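Side-chain contacts in Abbfa_003403 (Acinetobacter baumannii, PDB 4ZXH), which is a four-domain nonribosomal peptide synthetase that probably activates an amino acid, carries it on phosphopantetheine, condenses it and releases the product through a thioesterase: residues S650-L655 against L682-V687; I980-T985 against S1035-L1040; V992-I997 against L1083-N1088. All coordinates share one frame; numbering follows the deposited sequence.

Contact 1 stands apart in the adenylation domain, its centre about 66 Å from that of contact 2 and about 76 Å from that of contact 3. It is a surface meeting of one amide with one phenol ring. Contact 2 is buried and wholly apolar, joining two helices inside the carrier domain. Contact 3 is partly buried and polar: it joins the carrier's first loop to a thioesterase helix through charged side chains and backbone carbonyls. Contacts 2 and 3 adjoin within the carrier, where E1038 N lies 2.8 Å from I997 O, a probable hydrogen bond, and C983 SG packs against the carbonyl of V995.

Contact 1. Residues S650-L655 against L682-V687; sequences SMNDRL and LMYGGV
N652 and Y684 supply practically all of the surface buried here, the asparagine reaching out from the last turns of helix 641-655 and the tyrosine coming to meet it from the loop that leads into strand 687-690. A chi1 of -176° swings the N652 carboxamide away from its own backbone N and out to the loop, where it lies almost flat over the phenol end of the ring, the two planes only 12° apart. It is the amide face that touches: N652 CG sits 3.4 Å from Y684 CZ, while N652 OD1 hangs over the rim of the ring, 3.4 Å from Y684 CE2. On the other branch, N652 ND2 comes within 3.3 Å of Y684 OH, but the angle is too poor for a hydrogen bond. The oxygen has its polar partner elsewhere, the backbone N of V657 just past the helix, and this bond limits how the amide can turn above the ring. Y684 is also bordered by L649 of helix 641-655, by V657, and by M486 of helix 483-494, so the ring spans from the helix end to a neighbouring helix. Beyond the tyrosine the chain turns through G685 and G686 and enters the large mixed sheet of the adenylation domain at V687. The chemistry is thus van der Waals stacking of a flat amide on an aromatic ring, with N652 OD1 bonded to V657 N; the near-parallel planes put ND2 beside the hydroxyl at a poor angle, so the pair is joined by face-to-face overlap and not by a hydrogen bond.

Contact 2. Residues I980-T985 against S1035-L1040; sequences IELCTT and STVERL
L982 turns its CG anti to the carbonyl carbon (chi1 -64°) and V1037 sets CG1 anti to its backbone N (chi1 172°), which lets the two side chains run alongside one another, pointing opposite ways. The closest touch is low on the leucine, L982 CB to V1037 CG1 at 3.6 Å, and L982 CD1 reaches on to the same methyl at 4.0 Å. The second branch, L982 CD2, meets L1040 CD2 at 4.0 Å, one turn further along helix 1037-1046. C983 flanks the valine with its sulfur, SG lying 4.1 Å from V1037 CG2. The side chains that touch are all buried, and their contacts are apolar. L982 packs on L1018 of helix 1008-1022 as well, while C983 also borders M1081 of the thioesterase. Two polar side chains bond within their own segments: T985 OG1 donates to E981 O at 2.8 Å, from the opposite face of that carbonyl to T985 N, and T1036 is the N-cap of helix 1037-1046, its OG1 accepting from R1039 N at 3.1 Å. Apolar side chains meeting between the first and last helices are part of the core of the small four-helix bundle typical of peptidyl carrier domains.

Contact 3. Residues V992-I997 against L1083-N1088; sequences VKRVGI and LSRHLN
K993 and R1085 exchange bonds through their backbone carbonyls. K993 NZ donates to R1085 O over 2.8 Å, in the carbonyl plane and on a lone pair, and the lysine chain gets there by bending at chi2 and chi3. In return R1085 NE gives a weak bond to K993 O, 3.0 Å long and bent to 125°. R1085 runs extended from CG to NE, which carries its guanidinium under R994: R994 CG lies over the centre of that face, 3.6 Å from R1085 CZ. The two guanidinium planes stand 79° apart. The loop after helix 977-990 belongs to the carrier domain and helix 1081-1086 to the thioesterase, an alpha/beta hydrolase, and these bonds join the two domains in this crystal form. R994 NE and R1085 NH1 approach to 4.1 Å, yet both form salt bridges with E1082 OE1, whose carboxylate probably offsets their charges. The other oxygen of E1082 accepts from H1086 NE2. R1085 NH2 pairs with E987 OE2 from the carrier's first helix, and the same oxygen takes the backbone N of V995.

Contact 1. Residues S650-L655 against L682-V687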
ATOM      1  N   SER A 650     -31.108  28.726   1.897  1.00 43.08           N
ATOM      2  CA  SER A 650     -30.078  28.167   1.031  1.00 43.57           C
ATOM      3  C   SER A 650     -30.346  26.683   0.826  1.00 45.85           C
ATOM      4  O   SER A 650     -30.218  26.149  -0.277  1.00 51.80           O
ATOM      5  CB  SER A 650     -28.693  28.375   1.643  1.00 44.61           C
ATOM      6  OG  SER A 650     -27.670  28.405   0.664  1.00 48.78           O
ATOM      7  N   MET A 651     -30.736  26.024   1.904  1.00 40.78           N
ATOM      8  CA  MET A 651     -30.996  24.601   1.856  1.00 43.33           C
ATOM      9  C   MET A 651     -32.225  24.329   1.010  1.00 50.75           C
ATOM     10  O   MET A 651     -32.272  23.337   0.273  1.00 52.00           O
ATOM     11  CB  MET A 651     -31.158  24.039   3.269  1.00 35.60           C
ATOM     12  CG  MET A 651     -29.819  23.636   3.878  1.00 37.68           C
ATOM     13  SD  MET A 651     -28.936  22.349   2.922  1.00 41.14           S
ATOM     14  CE  MET A 651     -27.349  23.102   2.871  1.00 30.31           C
ATOM     15  N   ASN A 652     -33.203  25.229   1.078  1.00 45.93           N
ATOM     16  CA  ASN A 652     -34.409  25.030   0.294  1.00 43.08           C
ATOM     17  C   ASN A 652     -34.168  25.054  -1.208  1.00 50.32           C
ATOM     18  O   ASN A 652     -34.900  24.400  -1.940  1.00 59.20           O
ATOM     19  CB  ASN A 652     -35.467  26.066   0.632  1.00 38.59           C
ATOM     20  CG  ASN A 652     -36.757  25.815  -0.118  1.00 48.08           C
ATOM     21  OD1 ASN A 652     -37.421  24.800   0.114  1.00 55.88           O
ATOM     22  ND2 ASN A 652     -37.106  26.716  -1.047  1.00 44.23           N
ATOM     23  N   ASP A 653     -33.163  25.812  -1.663  1.00 54.03           N
ATOM     24  CA  ASP A 653     -32.798  25.872  -3.093  1.00 56.29           C
ATOM     25  C   ASP A 653     -32.461  24.478  -3.611  1.00 56.46           C
ATOM     26  O   ASP A 653     -32.787  24.119  -4.742  1.00 58.24           O
ATOM     27  CB  ASP A 653     -31.593  26.796  -3.329  1.00 53.86           C
ATOM     28  CG  ASP A 653     -31.934  28.272  -3.190  1.00 56.07           C
ATOM     29  OD1 ASP A 653     -33.116  28.645  -3.360  1.00 55.38           O
ATOM     30  OD2 ASP A 653     -31.000  29.061  -2.914  1.00 54.28           O
ATOM     31  N   ARG A 654     -31.811  23.705  -2.746  1.00 52.80           N
ATOM     32  CA  ARG A 654     -31.385  22.344  -3.033  1.00 55.12           C
ATOM     33  C   ARG A 654     -32.476  21.291  -2.810  1.00 57.98           C
ATOM     34  O   ARG A 654     -32.512  20.274  -3.504  1.00 64.83           O
ATOM     35  CB  ARG A 654     -30.163  22.015  -2.171  1.00 54.42           C
ATOM     36  CG  ARG A 654     -28.981  22.919  -2.467  1.00 49.12           C
ATOM     37  CD  ARG A 654     -27.987  22.980  -1.332  1.00 42.70           C
ATOM     38  NE  ARG A 654     -26.745  23.601  -1.781  1.00 55.30           N
ATOM     39  CZ  ARG A 654     -26.597  24.892  -2.074  1.00 59.42           C
ATOM     40  NH1 ARG A 654     -27.614  25.735  -1.974  1.00 59.83           N
ATOM     41  NH2 ARG A 654     -25.420  25.340  -2.481  1.00 63.48           N
ATOM     42  N   LEU A 655     -33.356  21.532  -1.842  1.00 56.10           N
ATOM     43  CA  LEU A 655     -34.339  20.529  -1.444  1.00 53.98           C
ATOM     44  C   LEU A 655     -35.717  20.777  -2.021  1.00 57.75           C
ATOM     45  O   LEU A 655     -36.499  19.839  -2.163  1.00 63.09           O
ATOM     46  CB  LEU A 655     -34.447  20.468   0.076  1.00 53.46           C
ATOM     47  CG  LEU A 655     -33.203  19.962   0.792  1.00 45.02           C
ATOM     48  CD1 LEU A 655     -33.463  19.945   2.270  1.00 34.36           C
ATOM     49  CD2 LEU A 655     -32.841  18.582   0.276  1.00 46.44           C
ATOM     50  N   LEU A 682     -41.909  23.129   7.964  1.00 46.53           N
ATOM     51  CA  LEU A 682     -42.891  24.060   8.512  1.00 46.78           C
ATOM     52  C   LEU A 682     -42.872  25.396   7.766  1.00 48.59           C
ATOM     53  O   LEU A 682     -43.896  26.055   7.646  1.00 49.49           O
ATOM     54  CB  LEU A 682     -42.645  24.293   9.988  1.00 32.89           C
ATOM     55  CG  LEU A 682     -42.760  23.080  10.892  1.00 32.31           C
ATOM     56  CD1 LEU A 682     -42.421  23.500  12.311  1.00 33.30           C
ATOM     57  CD2 LEU A 682     -44.154  22.486  10.822  1.00 42.05           C
ATOM     58  N   MET A 683     -41.708  25.792   7.260  1.00 49.99           N
ATOM     59  CA  MET A 683     -41.616  26.982   6.416  1.00 49.40           C
ATOM     60  C   MET A 683     -42.421  26.861   5.105  1.00 50.49           C
ATOM     61  O   MET A 683     -42.725  27.875   4.458  1.00 54.42           O
ATOM     62  CB  MET A 683     -40.148  27.292   6.085  1.00 47.55           C
ATOM     63  CG  MET A 683     -39.301  27.808   7.247  1.00 45.14           C
ATOM     64  SD  MET A 683     -37.508  27.654   6.965  1.00 38.52           S
ATOM     65  CE  MET A 683     -37.309  28.396   5.351  1.00 33.88           C
ATOM     66  N   TYR A 684     -42.774  25.642   4.702  1.00 46.22           N
ATOM     67  CA  TYR A 684     -43.384  25.485   3.383  1.00 52.55           C
ATOM     68  C   TYR A 684     -44.710  24.714   3.356  1.00 57.64           C
ATOM     69  O   TYR A 684     -45.320  24.566   2.289  1.00 62.81           O
ATOM     70  CB  TYR A 684     -42.361  24.839   2.434  1.00 52.98           C
ATOM     71  CG  TYR A 684     -41.176  25.750   2.209  1.00 47.99           C
ATOM     72  CD1 TYR A 684     -41.284  26.855   1.366  1.00 46.07           C
ATOM     73  CD2 TYR A 684     -39.968  25.547   2.875  1.00 46.71           C
ATOM     74  CE1 TYR A 684     -40.228  27.722   1.164  1.00 42.54           C
ATOM     75  CE2 TYR A 684     -38.890  26.417   2.675  1.00 48.42           C
ATOM     76  CZ  TYR A 684     -39.040  27.503   1.814  1.00 51.15           C
ATOM     77  OH  TYR A 684     -38.009  28.380   1.597  1.00 55.40           O
ATOM     78  N   GLY A 685     -45.167  24.251   4.519  1.00 47.55           N
ATOM     79  CA  GLY A 685     -46.485  23.647   4.629  1.00 44.64           C
ATOM     80  C   GLY A 685     -46.489  22.130   4.710  1.00 49.93           C
ATOM     81  O   GLY A 685     -47.554  21.496   4.763  1.00 54.13           O
ATOM     82  N   GLY A 686     -45.293  21.547   4.719  1.00 43.22           N
ATOM     83  CA  GLY A 686     -45.130  20.106   4.821  1.00 47.25           C
ATOM     84  C   GLY A 686     -45.257  19.556   6.235  1.00 46.14           C
ATOM     85  O   GLY A 686     -45.694  20.258   7.141  1.00 46.92           O
ATOM     86  N   VAL A 687     -44.869  18.297   6.416  1.00 50.20           N
ATOM     87  CA  VAL A 687     -45.017  17.608   7.694  1.00 48.71           C
ATOM     88  C   VAL A 687     -43.685  17.216   8.345  1.00 50.26           C
ATOM     89  O   VAL A 687     -42.800  16.646   7.699  1.00 51.59           O
ATOM     90  CB  VAL A 687     -45.868  16.334   7.527  1.00 42.65           C
ATOM     91  CG1 VAL A 687     -45.915  15.558   8.829  1.00 41.76           C
ATOM     92  CG2 VAL A 687     -47.260  16.691   7.057  1.00 45.10           C
TER

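Contact 2. Residues I980-T985 against S1035-L1040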
ATOM      1  N   ILE A 980       9.941 -27.140   5.208  1.00 24.51           N
ATOM      2  CA  ILE A 980      11.313 -27.597   5.459  1.00 28.35           C
ATOM      3  C   ILE A 980      12.255 -27.210   4.308  1.00 30.13           C
ATOM      4  O   ILE A 980      13.337 -26.672   4.548  1.00 33.70           O
ATOM      5  CB  ILE A 980      11.373 -29.119   5.702  1.00 19.84           C
ATOM      6  CG1 ILE A 980      10.693 -29.436   7.037  1.00 20.93           C
ATOM      7  CG2 ILE A 980      12.804 -29.599   5.727  1.00 20.65           C
ATOM      8  CD1 ILE A 980      10.626 -30.919   7.375  1.00 21.49           C
ATOM      9  N   GLU A 981      11.825 -27.430   3.065  1.00 24.70           N
ATOM     10  CA  GLU A 981      12.638 -27.079   1.905  1.00 32.68           C
ATOM     11  C   GLU A 981      12.855 -25.560   1.759  1.00 38.46           C
ATOM     12  O   GLU A 981      13.941 -25.116   1.393  1.00 37.69           O
ATOM     13  CB  GLU A 981      12.011 -27.631   0.627  1.00 37.81           C
ATOM     14  CG  GLU A 981      12.791 -27.282  -0.629  1.00 51.86           C
ATOM     15  CD  GLU A 981      13.655 -28.423  -1.155  1.00 65.65           C
ATOM     16  OE1 GLU A 981      13.205 -29.593  -1.101  1.00 68.81           O
ATOM     17  OE2 GLU A 981      14.788 -28.140  -1.619  1.00 71.96           O
ATOM     18  N   LEU A 982      11.836 -24.758   2.040  1.00 38.75           N
ATOM     19  CA  LEU A 982      12.002 -23.309   1.954  1.00 29.44           C
ATOM     20  C   LEU A 982      12.905 -22.781   3.070  1.00 30.66           C
ATOM     21  O   LEU A 982      13.716 -21.892   2.838  1.00 36.50           O
ATOM     22  CB  LEU A 982      10.650 -22.598   1.996  1.00 25.50           C
ATOM     23  CG  LEU A 982       9.721 -22.912   0.818  1.00 30.12           C
ATOM     24  CD1 LEU A 982       8.296 -22.357   1.049  1.00 22.75           C
ATOM     25  CD2 LEU A 982      10.337 -22.387  -0.483  1.00 29.31           C
ATOM     26  N   CYS A 983      12.778 -23.325   4.277  1.00 22.86           N
ATOM     27  CA  CYS A 983      13.614 -22.852   5.372  1.00 24.35           C
ATOM     28  C   CYS A 983      15.066 -23.132   5.079  1.00 27.68           C
ATOM     29  O   CYS A 983      15.891 -22.222   5.119  1.00 38.35           O
ATOM     30  CB  CYS A 983      13.227 -23.490   6.704  1.00 26.77           C
ATOM     31  SG  CYS A 983      11.829 -22.715   7.489  1.00 46.12           S
ATOM     32  N   THR A 984      15.380 -24.386   4.775  1.00 26.61           N
ATOM     33  CA  THR A 984      16.736 -24.729   4.365  1.00 31.12           C
ATOM     34  C   THR A 984      17.237 -23.839   3.216  1.00 27.83           C
ATOM     35  O   THR A 984      18.389 -23.428   3.199  1.00 23.44           O
ATOM     36  CB  THR A 984      16.815 -26.180   3.955  1.00 19.55           C
ATOM     37  OG1 THR A 984      16.573 -26.972   5.113  1.00 50.74           O
ATOM     38  CG2 THR A 984      18.182 -26.501   3.477  1.00 29.24           C
ATOM     39  N   THR A 985      16.363 -23.498   2.279  1.00 26.31           N
ATOM     40  CA  THR A 985      16.809 -22.674   1.167  1.00 29.23           C
ATOM     41  C   THR A 985      17.054 -21.232   1.620  1.00 29.31           C
ATOM     42  O   THR A 985      18.098 -20.650   1.304  1.00 28.32           O
ATOM     43  CB  THR A 985      15.828 -22.708   0.005  1.00 27.36           C
ATOM     44  OG1 THR A 985      15.735 -24.050  -0.484  1.00 43.83           O
ATOM     45  CG2 THR A 985      16.365 -21.911  -1.094  1.00 23.04           C
ATOM     46  N   SER A1035       6.872 -13.217   0.858  1.00 32.07           N
ATOM     47  CA  SER A1035       8.297 -13.240   1.223  1.00 33.84           C
ATOM     48  C   SER A1035       8.687 -13.890   2.574  1.00 31.86           C
ATOM     49  O   SER A1035       9.856 -13.864   2.977  1.00 38.91           O
ATOM     50  CB  SER A1035       8.826 -11.806   1.187  1.00 28.48           C
ATOM     51  OG  SER A1035       7.950 -10.953   1.887  1.00 34.08           O
ATOM     52  N   THR A1036       7.723 -14.477   3.263  1.00 26.44           N
ATOM     53  CA  THR A1036       8.039 -15.365   4.376  1.00 23.48           C
ATOM     54  C   THR A1036       7.872 -16.797   3.926  1.00 25.35           C
ATOM     55  O   THR A1036       7.199 -17.050   2.929  1.00 28.31           O
ATOM     56  CB  THR A1036       7.141 -15.140   5.577  1.00 27.33           C
ATOM     57  OG1 THR A1036       5.816 -15.580   5.245  1.00 33.65           O
ATOM     58  CG2 THR A1036       7.152 -13.662   6.003  1.00 19.36           C
ATOM     59  N   VAL A1037       8.462 -17.741   4.657  1.00 30.08           N
ATOM     60  CA  VAL A1037       8.324 -19.148   4.286  1.00 25.26           C
ATOM     61  C   VAL A1037       6.864 -19.581   4.396  1.00 31.84           C
ATOM     62  O   VAL A1037       6.357 -20.309   3.539  1.00 28.44           O
ATOM     63  CB  VAL A1037       9.192 -20.052   5.151  1.00 27.02           C
ATOM     64  CG1 VAL A1037       8.870 -21.501   4.866  1.00 26.70           C
ATOM     65  CG2 VAL A1037      10.654 -19.773   4.877  1.00 28.72           C
ATOM     66  N   GLU A1038       6.170 -19.101   5.428  1.00 27.51           N
ATOM     67  CA  GLU A1038       4.771 -19.477   5.579  1.00 24.58           C
ATOM     68  C   GLU A1038       3.966 -19.089   4.348  1.00 24.65           C
ATOM     69  O   GLU A1038       3.266 -19.926   3.759  1.00 23.33           O
ATOM     70  CB  GLU A1038       4.141 -18.833   6.809  1.00 22.14           C
ATOM     71  CG  GLU A1038       2.802 -19.484   7.182  1.00 30.31           C
ATOM     72  CD  GLU A1038       1.816 -18.512   7.795  1.00 41.42           C
ATOM     73  OE1 GLU A1038       1.804 -17.338   7.372  1.00 55.56           O
ATOM     74  OE2 GLU A1038       1.070 -18.914   8.713  1.00 40.68           O
ATOM     75  N   ARG A1039       4.068 -17.813   3.970  1.00 21.19           N
ATOM     76  CA  ARG A1039       3.210 -17.269   2.937  1.00 25.10           C
ATOM     77  C   ARG A1039       3.532 -17.878   1.577  1.00 25.97           C
ATOM     78  O   ARG A1039       2.630 -18.177   0.793  1.00 27.24           O
ATOM     79  CB  ARG A1039       3.329 -15.745   2.901  1.00 28.32           C
ATOM     80  CG  ARG A1039       2.465 -15.104   3.964  1.00 31.50           C
ATOM     81  CD  ARG A1039       2.758 -13.625   4.223  1.00 31.77           C
ATOM     82  NE  ARG A1039       2.694 -12.739   3.055  1.00 38.05           N
ATOM     83  CZ  ARG A1039       1.642 -12.604   2.253  1.00 44.27           C
ATOM     84  NH1 ARG A1039       0.534 -13.323   2.429  1.00 54.04           N
ATOM     85  NH2 ARG A1039       1.706 -11.759   1.246  1.00 39.72           N
ATOM     86  N   LEU A1040       4.815 -18.077   1.305  1.00 21.53           N
ATOM     87  CA  LEU A1040       5.235 -18.628   0.023  1.00 21.53           C
ATOM     88  C   LEU A1040       4.850 -20.091  -0.030  1.00 27.31           C
ATOM     89  O   LEU A1040       4.462 -20.602  -1.070  1.00 37.25           O
ATOM     90  CB  LEU A1040       6.743 -18.443  -0.165  1.00 20.95           C
ATOM     91  CG  LEU A1040       7.444 -18.951  -1.428  1.00 25.35           C
ATOM     92  CD1 LEU A1040       6.942 -18.269  -2.692  1.00 18.24           C
ATOM     93  CD2 LEU A1040       8.929 -18.714  -1.245  1.00 24.76           C
TER

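Contact 3. Residues V992-I997 against L1083-N1088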
ATOM      1  N   VAL A 992      21.905 -17.309   7.218  1.00 35.55           N
ATOM      2  CA  VAL A 992      21.266 -17.103   8.502  1.00 38.71           C
ATOM      3  C   VAL A 992      21.121 -18.484   9.115  1.00 38.76           C
ATOM      4  O   VAL A 992      20.629 -19.378   8.442  1.00 39.59           O
ATOM      5  CB  VAL A 992      19.904 -16.414   8.350  1.00 26.28           C
ATOM      6  CG1 VAL A 992      19.269 -16.150   9.695  1.00 23.54           C
ATOM      7  CG2 VAL A 992      20.080 -15.128   7.595  1.00 25.42           C
ATOM      8  N   LYS A 993      21.561 -18.663  10.363  1.00 36.01           N
ATOM      9  CA  LYS A 993      21.663 -20.000  10.940  1.00 36.16           C
ATOM     10  C   LYS A 993      20.311 -20.666  11.034  1.00 36.70           C
ATOM     11  O   LYS A 993      20.177 -21.795  10.588  1.00 47.62           O
ATOM     12  CB  LYS A 993      22.317 -19.978  12.323  1.00 46.27           C
ATOM     13  CG  LYS A 993      23.786 -19.533  12.326  1.00 58.55           C
ATOM     14  CD  LYS A 993      24.654 -20.458  11.486  1.00 63.46           C
ATOM     15  CE  LYS A 993      24.817 -21.825  12.133  1.00 67.18           C
ATOM     16  NZ  LYS A 993      25.585 -22.735  11.253  1.00 62.12           N
ATOM     17  N   ARG A 994      19.314 -19.974  11.586  1.00 37.94           N
ATOM     18  CA  ARG A 994      18.011 -20.600  11.868  1.00 28.66           C
ATOM     19  C   ARG A 994      16.823 -19.716  11.495  1.00 31.39           C
ATOM     20  O   ARG A 994      16.634 -18.639  12.049  1.00 42.52           O
ATOM     21  CB  ARG A 994      17.929 -20.974  13.337  1.00 23.74           C
ATOM     22  CG  ARG A 994      16.678 -21.733  13.731  1.00 41.60           C
ATOM     23  CD  ARG A 994      16.508 -21.749  15.233  1.00 25.51           C
ATOM     24  NE  ARG A 994      17.464 -22.602  15.918  1.00 27.12           N
ATOM     25  CZ  ARG A 994      18.095 -22.262  17.040  1.00 37.90           C
ATOM     26  NH1 ARG A 994      17.894 -21.066  17.552  1.00 38.22           N
ATOM     27  NH2 ARG A 994      18.938 -23.101  17.641  1.00 31.03           N
ATOM     28  N   VAL A 995      16.024 -20.177  10.543  1.00 33.69           N
ATOM     29  CA  VAL A 995      14.978 -19.351   9.952  1.00 24.76           C
ATOM     30  C   VAL A 995      13.604 -19.886  10.293  1.00 29.79           C
ATOM     31  O   VAL A 995      13.311 -21.061  10.083  1.00 36.50           O
ATOM     32  CB  VAL A 995      15.122 -19.269   8.415  1.00 20.15           C
ATOM     33  CG1 VAL A 995      13.853 -18.765   7.767  1.00 16.84           C
ATOM     34  CG2 VAL A 995      16.301 -18.373   8.031  1.00 30.89           C
ATOM     35  N   GLY A 996      12.765 -19.012  10.830  1.00 25.76           N
ATOM     36  CA  GLY A 996      11.417 -19.387  11.182  1.00 27.28           C
ATOM     37  C   GLY A 996      10.489 -19.048  10.047  1.00 26.26           C
ATOM     38  O   GLY A 996      10.791 -18.179   9.244  1.00 29.79           O
ATOM     39  N   ILE A 997       9.338 -19.705   9.997  1.00 26.59           N
ATOM     40  CA  ILE A 997       8.437 -19.546   8.868  1.00 23.51           C
ATOM     41  C   ILE A 997       7.796 -18.152   8.768  1.00 28.08           C
ATOM     42  O   ILE A 997       7.122 -17.863   7.787  1.00 44.87           O
ATOM     43  CB  ILE A 997       7.335 -20.614   8.903  1.00 21.52           C
ATOM     44  CG1 ILE A 997       6.393 -20.386  10.083  1.00 22.90           C
ATOM     45  CG2 ILE A 997       7.954 -22.019   8.951  1.00 19.16           C
ATOM     46  CD1 ILE A 997       5.246 -21.363  10.121  1.00 23.26           C
ATOM     47  N   LEU A1083      20.487 -30.256  13.818  1.00 28.16           N
ATOM     48  CA  LEU A1083      21.783 -30.940  13.784  1.00 16.79           C
ATOM     49  C   LEU A1083      22.720 -30.348  12.731  1.00 23.89           C
ATOM     50  O   LEU A1083      23.915 -30.159  12.986  1.00 24.78           O
ATOM     51  CB  LEU A1083      21.608 -32.429  13.514  1.00 16.52           C
ATOM     52  CG  LEU A1083      22.891 -33.224  13.250  1.00 23.93           C
ATOM     53  CD1 LEU A1083      23.715 -33.442  14.522  1.00 18.15           C
ATOM     54  CD2 LEU A1083      22.564 -34.540  12.563  1.00 17.36           C
ATOM     55  N   SER A1084      22.170 -30.043  11.557  1.00 19.56           N
ATOM     56  CA  SER A1084      22.959 -29.536  10.448  1.00 24.46           C
ATOM     57  C   SER A1084      23.567 -28.162  10.779  1.00 30.51           C
ATOM     58  O   SER A1084      24.623 -27.807  10.252  1.00 30.13           O
ATOM     59  CB  SER A1084      22.106 -29.450   9.189  1.00 25.68           C
ATOM     60  OG  SER A1084      21.499 -28.168   9.075  1.00 45.97           O
ATOM     61  N   ARG A1085      22.913 -27.400  11.657  1.00 24.61           N
ATOM     62  CA  ARG A1085      23.374 -26.049  11.966  1.00 24.04           C
ATOM     63  C   ARG A1085      24.670 -26.079  12.766  1.00 28.28           C
ATOM     64  O   ARG A1085      25.392 -25.102  12.804  1.00 36.10           O
ATOM     65  CB  ARG A1085      22.289 -25.258  12.714  1.00 18.97           C
ATOM     66  CG  ARG A1085      20.978 -25.143  11.917  1.00 18.17           C
ATOM     67  CD  ARG A1085      19.929 -24.266  12.550  1.00 17.95           C
ATOM     68  NE  ARG A1085      18.742 -24.180  11.688  1.00 27.88           N
ATOM     69  CZ  ARG A1085      17.560 -24.761  11.936  1.00 28.55           C
ATOM     70  NH1 ARG A1085      17.373 -25.485  13.030  1.00 21.19           N
ATOM     71  NH2 ARG A1085      16.555 -24.624  11.084  1.00 39.19           N
ATOM     72  N   HIS A1086      24.994 -27.216  13.368  1.00 27.75           N
ATOM     73  CA  HIS A1086      26.192 -27.294  14.196  1.00 23.55           C
ATOM     74  C   HIS A1086      27.253 -28.221  13.652  1.00 27.81           C
ATOM     75  O   HIS A1086      28.324 -28.338  14.245  1.00 26.93           O
ATOM     76  CB  HIS A1086      25.816 -27.733  15.610  1.00 31.33           C
ATOM     77  CG  HIS A1086      24.685 -26.947  16.185  1.00 33.13           C
ATOM     78  ND1 HIS A1086      24.842 -25.663  16.659  1.00 33.28           N
ATOM     79  CD2 HIS A1086      23.372 -27.242  16.316  1.00 29.25           C
ATOM     80  CE1 HIS A1086      23.673 -25.204  17.070  1.00 30.73           C
ATOM     81  NE2 HIS A1086      22.766 -26.144  16.875  1.00 30.19           N
ATOM     82  N   LEU A1087      26.958 -28.900  12.543  1.00 31.90           N
ATOM     83  CA  LEU A1087      27.985 -29.687  11.880  1.00 26.56           C
ATOM     84  C   LEU A1087      28.958 -28.757  11.153  1.00 28.48           C
ATOM     85  O   LEU A1087      28.617 -27.636  10.757  1.00 35.55           O
ATOM     86  CB  LEU A1087      27.375 -30.710  10.923  1.00 22.35           C
ATOM     87  CG  LEU A1087      26.881 -32.005  11.600  1.00 30.17           C
ATOM     88  CD1 LEU A1087      26.140 -32.937  10.637  1.00 23.20           C
ATOM     89  CD2 LEU A1087      28.001 -32.763  12.281  1.00 22.69           C
ATOM     90  N   ASN A1088      30.194 -29.220  11.045  1.00 31.91           N
ATOM     91  CA  ASN A1088      31.236 -28.534  10.293  1.00 33.23           C
ATOM     92  C   ASN A1088      30.719 -28.187   8.902  1.00 34.14           C
ATOM     93  O   ASN A1088      30.403 -29.065   8.115  1.00 39.19           O
ATOM     94  CB  ASN A1088      32.478 -29.429  10.235  1.00 37.38           C
ATOM     95  CG  ASN A1088      33.607 -28.843   9.425  1.00 38.06           C
ATOM     96  OD1 ASN A1088      33.454 -27.831   8.742  1.00 47.38           O
ATOM     97  ND2 ASN A1088      34.760 -29.502   9.480  1.00 34.54           N
TER